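Local atomic coordinates of peptide methionine sulfoxide reductase MSRA (Corynebacterium diphtheriae, PDB entry 4D7L), a protein that reduces methionine-(S)-S-oxide in oxidised proteins back to methionine, drawing on a mycothiol redox relay. Residues Lys134-His139 and Gly190-Glu195; Gln171-Ile176 and Thr194-Leu199; Ile68-Tyr73 and Lys78-Thr83; Gln143-Gly148 and Gln154-Ile159. One frame throughout, in Å; residues are numbered along the deposited sequence.

Contact 1: Lys134-His139 and Gly190-Glu195; sequences KAMEAH and GRITTE. With PGE (triethylene glycol), chain J.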
# COMPACT_ATOMS: atom_id res chain seq x y z
N LYS A 134 -8.51 -8.00 5.87
CA LYS A 134 -8.23 -6.84 6.70
C LYS A 134 -8.08 -5.58 5.85
O LYS A 134 -8.61 -4.53 6.19
CB LYS A 134 -6.96 -7.04 7.53
CG LYS A 134 -6.81 -5.98 8.61
CD LYS A 134 -5.59 -6.24 9.46
CE LYS A 134 -5.97 -6.60 10.87
NZ LYS A 134 -6.16 -5.39 11.71
N ALA A 135 -7.36 -5.70 4.74
CA ALA A 135 -7.24 -4.57 3.81
C ALA A 135 -8.60 -4.13 3.27
O ALA A 135 -8.90 -2.93 3.23
CB ALA A 135 -6.33 -4.92 2.68
N MET A 136 -9.40 -5.09 2.81
CA MET A 136 -10.72 -4.79 2.25
C MET A 136 -11.60 -4.04 3.26
O MET A 136 -12.31 -3.09 2.91
CB MET A 136 -11.44 -6.07 1.79
CG MET A 136 -11.02 -6.53 0.40
SD MET A 136 -11.47 -5.35 -0.91
CE MET A 136 -13.20 -5.71 -1.17
N GLU A 137 -11.55 -4.47 4.52
CA GLU A 137 -12.42 -3.90 5.54
C GLU A 137 -11.88 -2.57 6.08
O GLU A 137 -12.56 -1.87 6.84
CB GLU A 137 -12.64 -4.91 6.67
CG GLU A 137 -13.38 -6.16 6.19
CD GLU A 137 -13.72 -7.14 7.30
OE1 GLU A 137 -13.12 -7.05 8.39
OE2 GLU A 137 -14.60 -8.01 7.09
N ALA A 138 -10.66 -2.23 5.68
CA ALA A 138 -10.04 -0.99 6.15
C ALA A 138 -10.16 0.21 5.20
O ALA A 138 -9.67 1.28 5.52
CB ALA A 138 -8.57 -1.23 6.44
N HIS A 139 -10.79 0.04 4.03
CA HIS A 139 -10.92 1.18 3.13
C HIS A 139 -12.12 0.95 2.23
O HIS A 139 -12.75 -0.10 2.31
CB HIS A 139 -9.63 1.39 2.31
CG HIS A 139 -9.44 0.41 1.19
ND1 HIS A 139 -9.45 -0.95 1.38
CD2 HIS A 139 -9.23 0.61 -0.14
CE1 HIS A 139 -9.27 -1.56 0.22
NE2 HIS A 139 -9.14 -0.64 -0.72
N GLY A 190 -21.45 0.67 -6.50
CA GLY A 190 -20.95 0.23 -7.80
C GLY A 190 -19.77 -0.76 -7.70
O GLY A 190 -19.64 -1.47 -6.69
N ARG A 191 -18.92 -0.78 -8.72
CA ARG A 191 -17.89 -1.82 -8.90
C ARG A 191 -16.66 -1.68 -8.02
O ARG A 191 -16.29 -0.57 -7.65
CB ARG A 191 -17.41 -1.84 -10.36
CG ARG A 191 -18.43 -2.35 -11.38
CD ARG A 191 -17.97 -2.05 -12.82
NE ARG A 191 -17.92 -0.60 -13.08
CZ ARG A 191 -17.99 -0.03 -14.29
NH1 ARG A 191 -18.13 -0.78 -15.38
NH2 ARG A 191 -17.93 1.29 -14.40
N ILE A 192 -16.03 -2.80 -7.68
CA ILE A 192 -14.76 -2.78 -6.97
C ILE A 192 -13.66 -2.33 -7.93
O ILE A 192 -13.59 -2.83 -9.04
CB ILE A 192 -14.39 -4.16 -6.40
CG1 ILE A 192 -15.37 -4.53 -5.28
CG2 ILE A 192 -12.96 -4.16 -5.87
CD1 ILE A 192 -15.27 -5.98 -4.82
N THR A 193 -12.80 -1.40 -7.52
CA THR A 193 -11.77 -0.88 -8.42
C THR A 193 -10.35 -1.38 -8.06
O THR A 193 -9.38 -1.04 -8.73
CB THR A 193 -11.76 0.66 -8.40
OG1 THR A 193 -11.51 1.13 -7.07
CG2 THR A 193 -13.10 1.21 -8.87
N THR A 194 -10.24 -2.17 -6.99
CA THR A 194 -8.94 -2.75 -6.57
C THR A 194 -8.19 -3.42 -7.73
O THR A 194 -8.74 -4.23 -8.44
CB THR A 194 -9.15 -3.81 -5.46
OG1 THR A 194 -9.95 -3.26 -4.42
CG2 THR A 194 -7.79 -4.31 -4.87
N GLU A 195 -6.93 -3.05 -7.90
CA GLU A 195 -6.03 -3.61 -8.91
C GLU A 195 -5.27 -4.81 -8.29
O GLU A 195 -4.62 -4.64 -7.26
CB GLU A 195 -5.10 -2.47 -9.32
CG GLU A 195 -4.02 -2.69 -10.30
CD GLU A 195 -3.35 -1.35 -10.54
OE1 GLU A 195 -4.06 -0.39 -10.95
OE2 GLU A 195 -2.16 -1.22 -10.22
C1 PGE J . -15.36 -2.93 1.82
O1 PGE J . -15.14 -1.73 2.55
C2 PGE J . -15.54 -4.06 2.81
O2 PGE J . -16.73 -3.83 3.55

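Contact 2: Gln171-Ile176 and Thr194-Leu199; sequences QRAREI and TEILPL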
# COMPACT_ATOMS: atom_id res chain seq x y z
N GLN A 171 -4.84 -14.86 -7.82
CA GLN A 171 -6.15 -15.43 -8.10
C GLN A 171 -6.96 -15.58 -6.81
O GLN A 171 -8.16 -15.33 -6.75
CB GLN A 171 -6.00 -16.79 -8.80
CG GLN A 171 -7.32 -17.35 -9.30
CD GLN A 171 -8.15 -16.30 -10.07
OE1 GLN A 171 -7.61 -15.49 -10.84
NE2 GLN A 171 -9.46 -16.33 -9.86
N ARG A 172 -6.27 -15.96 -5.75
CA ARG A 172 -6.90 -16.10 -4.47
C ARG A 172 -7.44 -14.75 -3.94
O ARG A 172 -8.54 -14.66 -3.41
CB ARG A 172 -5.89 -16.75 -3.53
CG ARG A 172 -6.36 -17.07 -2.20
CD ARG A 172 -5.44 -18.12 -1.59
NE ARG A 172 -6.07 -18.66 -0.42
CZ ARG A 172 -6.61 -19.87 -0.33
NH1 ARG A 172 -6.53 -20.73 -1.36
NH2 ARG A 172 -7.19 -20.23 0.80
N ALA A 173 -6.66 -13.68 -4.11
CA ALA A 173 -7.12 -12.36 -3.69
C ALA A 173 -8.34 -11.93 -4.51
O ALA A 173 -9.31 -11.37 -3.98
CB ALA A 173 -5.98 -11.35 -3.82
N ARG A 174 -8.31 -12.21 -5.81
CA ARG A 174 -9.46 -11.89 -6.64
C ARG A 174 -10.72 -12.59 -6.13
O ARG A 174 -11.80 -11.99 -6.16
CB ARG A 174 -9.21 -12.26 -8.10
CG ARG A 174 -8.11 -11.38 -8.74
CD ARG A 174 -7.86 -11.75 -10.22
NE ARG A 174 -6.63 -11.09 -10.67
CZ ARG A 174 -5.53 -11.75 -11.03
NH1 ARG A 174 -5.53 -13.07 -11.02
NH2 ARG A 174 -4.44 -11.07 -11.40
N GLU A 175 -10.61 -13.85 -5.72
CA GLU A 175 -11.78 -14.57 -5.19
C GLU A 175 -12.31 -13.93 -3.92
O GLU A 175 -13.51 -13.89 -3.69
CB GLU A 175 -11.51 -16.05 -4.91
CG GLU A 175 -11.47 -16.89 -6.16
CD GLU A 175 -11.34 -18.38 -5.89
OE1 GLU A 175 -11.93 -18.89 -4.89
OE2 GLU A 175 -10.59 -19.02 -6.65
N ILE A 176 -11.40 -13.54 -3.03
CA ILE A 176 -11.83 -12.89 -1.81
C ILE A 176 -12.46 -11.57 -2.18
O ILE A 176 -13.58 -11.25 -1.78
CB ILE A 176 -10.68 -12.69 -0.84
CG1 ILE A 176 -10.18 -14.03 -0.32
CG2 ILE A 176 -11.11 -11.82 0.33
CD1 ILE A 176 -8.87 -13.94 0.45
N THR A 194 -10.24 -2.17 -6.99
CA THR A 194 -8.94 -2.75 -6.57
C THR A 194 -8.19 -3.42 -7.73
O THR A 194 -8.74 -4.23 -8.44
CB THR A 194 -9.15 -3.81 -5.46
OG1 THR A 194 -9.95 -3.26 -4.42
CG2 THR A 194 -7.79 -4.31 -4.87
N GLU A 195 -6.93 -3.05 -7.90
CA GLU A 195 -6.03 -3.61 -8.91
C GLU A 195 -5.27 -4.81 -8.29
O GLU A 195 -4.62 -4.64 -7.26
CB GLU A 195 -5.10 -2.47 -9.32
CG GLU A 195 -4.02 -2.69 -10.30
CD GLU A 195 -3.35 -1.35 -10.54
OE1 GLU A 195 -4.06 -0.39 -10.95
OE2 GLU A 195 -2.16 -1.22 -10.22
N ILE A 196 -5.38 -6.01 -8.87
CA ILE A 196 -4.77 -7.18 -8.26
C ILE A 196 -3.90 -7.93 -9.28
O ILE A 196 -4.40 -8.35 -10.33
CB ILE A 196 -5.83 -8.17 -7.70
CG1 ILE A 196 -6.75 -7.49 -6.68
CG2 ILE A 196 -5.15 -9.38 -7.07
CD1 ILE A 196 -7.96 -8.39 -6.30
N LEU A 197 -2.62 -8.08 -8.98
CA LEU A 197 -1.69 -8.81 -9.88
C LEU A 197 -0.37 -9.07 -9.16
O LEU A 197 -0.07 -8.43 -8.16
CB LEU A 197 -1.47 -8.03 -11.18
CG LEU A 197 -0.80 -6.65 -11.11
CD1 LEU A 197 -0.24 -6.25 -12.47
CD2 LEU A 197 -1.78 -5.58 -10.62
N PRO A 198 0.44 -10.00 -9.68
CA PRO A 198 1.77 -10.18 -9.08
C PRO A 198 2.58 -8.88 -9.17
O PRO A 198 2.45 -8.19 -10.17
CB PRO A 198 2.39 -11.28 -9.94
CG PRO A 198 1.18 -12.06 -10.49
CD PRO A 198 0.12 -11.04 -10.69
N LEU A 199 3.35 -8.55 -8.14
CA LEU A 199 4.24 -7.39 -8.19
C LEU A 199 5.12 -7.44 -9.43
O LEU A 199 5.31 -6.43 -10.10
CB LEU A 199 5.13 -7.35 -6.94
CG LEU A 199 6.16 -6.21 -6.88
CD1 LEU A 199 5.41 -4.88 -6.76
CD2 LEU A 199 7.09 -6.42 -5.70

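Contact 3: Ile68-Tyr73 and Lys78-Thr83; sequences IGIGCY and KLFWET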
# COMPACT_ATOMS: atom_id res chain seq x y z
N ILE A 68 0.13 -4.00 -0.14
CA ILE A 68 -1.23 -3.51 0.03
C ILE A 68 -1.34 -2.02 -0.23
O ILE A 68 -0.59 -1.23 0.35
CB ILE A 68 -1.72 -3.78 1.47
CG1 ILE A 68 -1.68 -5.29 1.75
CG2 ILE A 68 -3.14 -3.21 1.69
CD1 ILE A 68 -2.58 -6.07 0.87
N GLY A 69 -2.29 -1.65 -1.08
CA GLY A 69 -2.57 -0.23 -1.29
C GLY A 69 -4.00 0.11 -0.89
O GLY A 69 -4.95 -0.39 -1.49
N ILE A 70 -4.16 0.93 0.15
CA ILE A 70 -5.51 1.28 0.57
C ILE A 70 -5.62 2.77 0.84
O ILE A 70 -6.48 3.21 1.59
CB ILE A 70 -5.94 0.50 1.85
CG1 ILE A 70 -4.93 0.75 2.98
CG2 ILE A 70 -6.03 -0.98 1.57
CD1 ILE A 70 -5.40 0.23 4.36
N GLY A 71 -4.75 3.56 0.21
CA GLY A 71 -4.77 5.00 0.42
C GLY A 71 -3.54 5.46 1.18
O GLY A 71 -2.49 4.83 1.07
N CYS A 72 -3.66 6.56 1.92
CA CYS A 72 -2.53 7.14 2.65
C CYS A 72 -1.73 6.07 3.37
O CYS A 72 -2.23 5.41 4.29
CB CYS A 72 -3.01 8.18 3.66
SG CYS A 72 -1.69 8.73 4.79
N TYR A 73 -0.49 5.83 2.91
CA TYR A 73 0.22 4.69 3.50
C TYR A 73 0.67 4.87 4.98
O TYR A 73 1.06 3.90 5.60
CB TYR A 73 1.42 4.20 2.66
CG TYR A 73 2.47 5.19 2.19
CD1 TYR A 73 2.93 6.20 3.03
CD2 TYR A 73 3.19 4.92 1.03
CE1 TYR A 73 3.96 7.05 2.62
CE2 TYR A 73 4.23 5.73 0.63
CZ TYR A 73 4.62 6.79 1.43
OH TYR A 73 5.67 7.59 1.04
N LYS A 78 0.59 1.59 9.87
CA LYS A 78 0.32 1.40 11.31
C LYS A 78 -0.69 0.27 11.52
O LYS A 78 -0.52 -0.58 12.40
CB LYS A 78 -0.17 2.72 11.93
CG LYS A 78 -0.48 2.68 13.46
CD LYS A 78 -0.79 4.12 13.93
CE LYS A 78 -1.35 4.24 15.35
NZ LYS A 78 -0.86 3.24 16.32
N LEU A 79 -1.73 0.26 10.69
CA LEU A 79 -2.75 -0.80 10.75
C LEU A 79 -2.11 -2.17 10.66
O LEU A 79 -2.43 -3.10 11.42
CB LEU A 79 -3.74 -0.62 9.59
CG LEU A 79 -4.80 -1.72 9.49
CD1 LEU A 79 -5.85 -1.50 10.59
CD2 LEU A 79 -5.42 -1.75 8.11
N PHE A 80 -1.18 -2.31 9.72
CA PHE A 80 -0.59 -3.63 9.54
C PHE A 80 0.53 -3.97 10.52
O PHE A 80 0.60 -5.12 10.96
CB PHE A 80 -0.11 -3.79 8.08
CG PHE A 80 -1.25 -4.02 7.14
CD1 PHE A 80 -1.92 -5.24 7.15
CD2 PHE A 80 -1.71 -3.01 6.29
CE1 PHE A 80 -3.02 -5.46 6.32
CE2 PHE A 80 -2.80 -3.22 5.44
CZ PHE A 80 -3.46 -4.45 5.46
N TRP A 81 1.37 -3.01 10.94
CA TRP A 81 2.42 -3.43 11.89
C TRP A 81 1.80 -3.78 13.24
O TRP A 81 2.40 -4.50 14.03
CB TRP A 81 3.57 -2.40 12.06
CG TRP A 81 3.34 -1.19 12.95
CD1 TRP A 81 3.07 -1.18 14.30
CD2 TRP A 81 3.50 0.17 12.56
NE1 TRP A 81 2.97 0.14 14.75
CE2 TRP A 81 3.24 0.98 13.70
CE3 TRP A 81 3.81 0.80 11.34
CZ2 TRP A 81 3.28 2.38 13.65
CZ3 TRP A 81 3.84 2.20 11.28
CH2 TRP A 81 3.59 2.97 12.44
N GLU A 82 0.60 -3.28 13.49
CA GLU A 82 -0.10 -3.63 14.73
C GLU A 82 -0.91 -4.93 14.63
O GLU A 82 -1.52 -5.36 15.60
CB GLU A 82 -1.01 -2.48 15.16
CG GLU A 82 -0.17 -1.28 15.65
CD GLU A 82 -0.99 -0.09 16.15
OE1 GLU A 82 -2.22 -0.07 15.91
OE2 GLU A 82 -0.37 0.82 16.75
N THR A 83 -0.88 -5.57 13.47
CA THR A 83 -1.61 -6.82 13.30
C THR A 83 -0.83 -8.03 13.77
O THR A 83 0.29 -8.23 13.34
CB THR A 83 -1.97 -7.02 11.82
OG1 THR A 83 -2.77 -5.92 11.39
CG2 THR A 83 -2.74 -8.33 11.64

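Contact 4: Gln143-Gly148 and Gln154-Ile159; sequences QGYRQG and QYRSAI. With CAC (cacodylate ion), chain D.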
# COMPACT_ATOMS: atom_id res chain seq x y z
N GLN A 143 -13.57 3.32 -5.06
CA GLN A 143 -13.46 4.74 -5.37
C GLN A 143 -12.52 5.11 -6.52
O GLN A 143 -12.45 6.28 -6.89
CB GLN A 143 -13.05 5.52 -4.12
CG GLN A 143 -14.05 5.35 -2.98
CD GLN A 143 -13.75 6.28 -1.82
OE1 GLN A 143 -12.67 6.84 -1.74
NE2 GLN A 143 -14.72 6.47 -0.94
N GLY A 144 -11.84 4.14 -7.11
CA GLY A 144 -11.02 4.44 -8.27
C GLY A 144 -9.76 5.21 -7.88
O GLY A 144 -9.00 4.74 -7.04
N TYR A 145 -9.53 6.37 -8.49
CA TYR A 145 -8.27 7.10 -8.26
C TYR A 145 -8.42 8.11 -7.12
O TYR A 145 -8.22 9.32 -7.29
CB TYR A 145 -7.83 7.81 -9.54
CG TYR A 145 -7.53 6.87 -10.68
CD1 TYR A 145 -6.95 5.62 -10.45
CD2 TYR A 145 -7.87 7.21 -11.98
CE1 TYR A 145 -6.67 4.75 -11.51
CE2 TYR A 145 -7.60 6.34 -13.05
CZ TYR A 145 -7.00 5.13 -12.81
OH TYR A 145 -6.76 4.27 -13.86
N ARG A 146 -8.76 7.58 -5.95
CA ARG A 146 -9.13 8.39 -4.80
C ARG A 146 -9.31 7.46 -3.61
O ARG A 146 -9.70 6.32 -3.79
CB ARG A 146 -10.44 9.15 -5.08
CG ARG A 146 -11.08 9.83 -3.89
CD ARG A 146 -12.31 10.62 -4.34
NE ARG A 146 -13.50 9.78 -4.47
CZ ARG A 146 -14.35 9.54 -3.47
NH1 ARG A 146 -14.15 10.07 -2.27
NH2 ARG A 146 -15.41 8.77 -3.69
N GLN A 147 -9.01 7.94 -2.41
CA GLN A 147 -9.51 7.29 -1.20
C GLN A 147 -9.94 8.39 -0.25
O GLN A 147 -9.11 9.16 0.20
CB GLN A 147 -8.45 6.38 -0.55
CG GLN A 147 -8.97 5.64 0.71
CD GLN A 147 -10.11 4.65 0.43
OE1 GLN A 147 -10.96 4.41 1.28
NE2 GLN A 147 -10.11 4.05 -0.76
N GLY A 148 -11.25 8.49 0.02
CA GLY A 148 -11.77 9.57 0.84
C GLY A 148 -11.45 10.92 0.23
O GLY A 148 -11.72 11.15 -0.94
N GLN A 154 -2.23 7.81 -7.08
CA GLN A 154 -1.34 7.19 -6.09
C GLN A 154 -2.11 6.74 -4.84
O GLN A 154 -1.52 6.16 -3.94
CB GLN A 154 -0.19 8.15 -5.67
CG GLN A 154 -0.59 9.35 -4.76
CD GLN A 154 -0.97 10.58 -5.56
OE1 GLN A 154 -1.51 10.46 -6.65
NE2 GLN A 154 -0.70 11.78 -5.02
N TYR A 155 -3.42 6.96 -4.81
CA TYR A 155 -4.21 6.51 -3.67
C TYR A 155 -5.14 5.35 -4.02
O TYR A 155 -5.99 4.97 -3.21
CB TYR A 155 -5.03 7.68 -3.09
CG TYR A 155 -4.13 8.77 -2.58
CD1 TYR A 155 -3.35 8.57 -1.45
CD2 TYR A 155 -4.01 9.98 -3.26
CE1 TYR A 155 -2.48 9.54 -0.99
CE2 TYR A 155 -3.17 10.97 -2.81
CZ TYR A 155 -2.39 10.74 -1.67
OH TYR A 155 -1.52 11.70 -1.22
N ARG A 156 -4.98 4.80 -5.23
CA ARG A 156 -5.90 3.74 -5.67
C ARG A 156 -5.72 2.43 -4.90
O ARG A 156 -4.65 2.15 -4.36
CB ARG A 156 -5.74 3.48 -7.18
CG ARG A 156 -4.41 2.80 -7.63
CD ARG A 156 -4.35 2.83 -9.17
NE ARG A 156 -3.21 2.10 -9.75
CZ ARG A 156 -2.00 2.63 -9.95
NH1 ARG A 156 -1.75 3.87 -9.56
NH2 ARG A 156 -1.03 1.90 -10.51
N SER A 157 -6.77 1.62 -4.87
CA SER A 157 -6.77 0.35 -4.15
C SER A 157 -5.95 -0.70 -4.90
O SER A 157 -6.07 -0.79 -6.13
CB SER A 157 -8.22 -0.13 -3.98
OG SER A 157 -8.28 -1.35 -3.26
N ALA A 158 -5.11 -1.46 -4.20
CA ALA A 158 -4.30 -2.48 -4.87
C ALA A 158 -3.87 -3.61 -3.95
O ALA A 158 -3.73 -3.43 -2.73
CB ALA A 158 -3.04 -1.84 -5.53
N ILE A 159 -3.70 -4.79 -4.55
CA ILE A 159 -3.02 -5.91 -3.90
C ILE A 159 -2.01 -6.46 -4.90
O ILE A 159 -2.39 -6.95 -5.97
CB ILE A 159 -3.98 -7.03 -3.48
CG1 ILE A 159 -5.04 -6.51 -2.50
CG2 ILE A 159 -3.19 -8.19 -2.83
CD1 ILE A 159 -6.18 -7.49 -2.26
AS CAC D . 0.27 10.85 2.19
O1 CAC D . 0.66 10.97 0.50
O2 CAC D . -1.41 10.44 2.37
C1 CAC D . 0.63 12.56 3.07
C2 CAC D . 1.37 9.45 3.01
O HOH W 1 -8.99 2.14 -6.58
O HOH W 2 -8.61 3.91 -3.28

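Contact 1: Lys134-His139 and Gly190-Glu195
Beside the place where Met136 comes up to Thr194, the carbonyl oxygen Ala135 O is gripped twice from within its own segment. Ala138 N reaches it at 3.1 Å and His139 ND1 at 2.8 Å, from opposite faces of the carbonyl plane. The imidazole donor stands 36° out of that plane, and its bond ties the ring back to Ala135, one turn earlier in the chain. The far ring nitrogen, His139 NE2, meets Ser157 OG, which also bonds Thr194 OG1, so a single serine hydroxyl bridges the two segments in polar fashion. Direct contact is apolar and sparse, burying only 106 Å² in all. The first side-chain bond of Met136 does not aim at the other segment; the bends at chi2 (-64°) and chi3 (-80°) bring its tip there: CE lies 4.2 Å from Ile192 CD1, and Met136 SD lies 4.4 Å from Thr194 OG1. Met136 is modelled in two conformers, so this approach describes one of them and is less certain. A triethylene glycol, probably from the crystallisation liquor, gives a hydrogen bond of 2.9 Å from its O1 to His139 O. The contact thus sets the C-terminal end of helix 128-137 against the loop that leads from helix 166-186 into strand 195-198, with Ile192 also resting on Val177, Ala181 and Leu184 of helix 166-186.

Contact 2: Gln171-Ile176 and Thr194-Leu199
Arg174 and Ile196 run alongside one another with opposite headings, the aliphatic part of the arginine lying along the branched end of the isoleucine. Arg174 CG is 3.9 Å from Ile196 CD1, and the chain then runs extended to NE, which carries the guanidinium beyond the side chain to the backbone. There Arg174 NH2 donates to Ile196 O over 2.9 Å, with 147° at the hydrogen. The nitrogen approaches from above the carbonyl plane, 40° out of it, while the oxygen sits at the guanidinium edge, somewhat tilted from its plane. A second bond, Arg174 NH1 to Gln171 OE1 at 3.2 Å, lies nearly in that plane and helps fix the rotation of the group; Glu167 adds only a long, weak ion pair. This is the helix-on-sheet face of a beta-alpha-beta crossover: strand 158-161, helix 166-186 and strand 195-198 follow in order, and the local helix and strand axes run antiparallel at 161°, approaching to 8.1 Å. On the buried side, Ile196 holds CG2 anti to the backbone N, which turns this branch onto Ala173 CB at 3.9 Å. Ala173 itself backs onto Phe128, the residue that opens helix 128-137, and Ile196 extends along the helix to Val177.

Contact 3: Ile68-Tyr73 and Lys78-Thr83
Two first torsions bring Ile68 and Phe80 together. In Ile68, chi1 of -59° places CG1 beside the backbone N and sends CG2 out opposite that nitrogen; in Phe80, chi1 of -76° sets the ring opposite its own carbonyl carbon. The side chains then cross at about a right angle. Ile68 CG2 touches Phe80 CE2 at 3.8 Å and CZ of the same ring at 4.0 Å, while CG1 of Ile68 stays a little farther off, 4.2 Å from Phe80 CZ. Ile70 joins from farther along the chain: its CD1 approaches Leu79 CD2 to 4.2 Å and Phe80 CE2 to 4.5 Å. Leu79 CD2 in turn lies over one face of the Phe80 ring, 4.0 Å above its plane and offset toward the rim, so the methyl meets both Ile70 and the ring. All of these contacts are hydrophobic, and Ile68 and Phe80 are buried. Between them the chain passes through Gly71 to Cys72, the predicted catalytic residue, at the N-cap of helix 73-81; it forms the disulfide with Cys226. Helix 73-81 is in this way laid against strand 64-69, with Ala135 of helix 128-137 closing over Ile68, Ile70 and Phe80, and with strands 114-121 and 158-161 on either side of strand 64-69 in the sheet.

Contact 4: Gln143-Gly148 and Gln154-Ile159
Tyr145 and Arg156 extend together, flank to flank, in one direction, forming the close-packed part of this contact. Arg156 CD comes to the edge of the tyrosine ring, 3.8 Å from Tyr145 CE1, while ring and guanidinium planes stand 89° apart. Gly144 O presses on Arg156: it is 3.5 Å from CB and makes a CA-H...O contact of equal length with Arg156 CA. An inverse gamma turn centred on Tyr145, closed by a weak bond from Arg146 N, presents this carbonyl. The guanidinium is held by Glu195 and Asn112 O.

The other half is looser and water-mediated. One water donates to Gly144 O at 2.6 Å and accepts from Ser157 N; a second donates to Arg146 O and, at 2.8 Å, to Tyr155 O, and accepts from Gln147 NE2, which also donates to Asp140 O. It satisfies two carbonyls lying 4.0 Å apart (Arg146 O to Tyr155 O). Beyond, Tyr155 OH donates to O1 of a cacodylate ion, probably from the crystallisation liquor, at 2.9 Å. Tyr103 bonds the same ion, and the side chains of Cys72 and Tyr155 are about 5 Å apart, consistent with a pocket for a sulfoxide oxygen beside the predicted catalytic cysteine.

Overall arrangement
From the N terminus, contact 3 comes first and closes a short strand-to-helix loop around Cys72. Contact 1 then opens on helix 128-137 and spans more than fifty residues; contact 4 opens and closes wholly within that span. Contact 2 opens later in the same span, on helix 166-186, and ends on the closing segment of contact 1, with Thr194 and Glu195 in common. Strands 64-69, 158-161 and 195-198 stand side by side in the mixed sheet and link contacts 3, 4 and 2, through Gly69 with Ala158 and Glu195 with Ile159. Helix 128-137 joins contacts 1 and 3, where Ala135 meets Ile68.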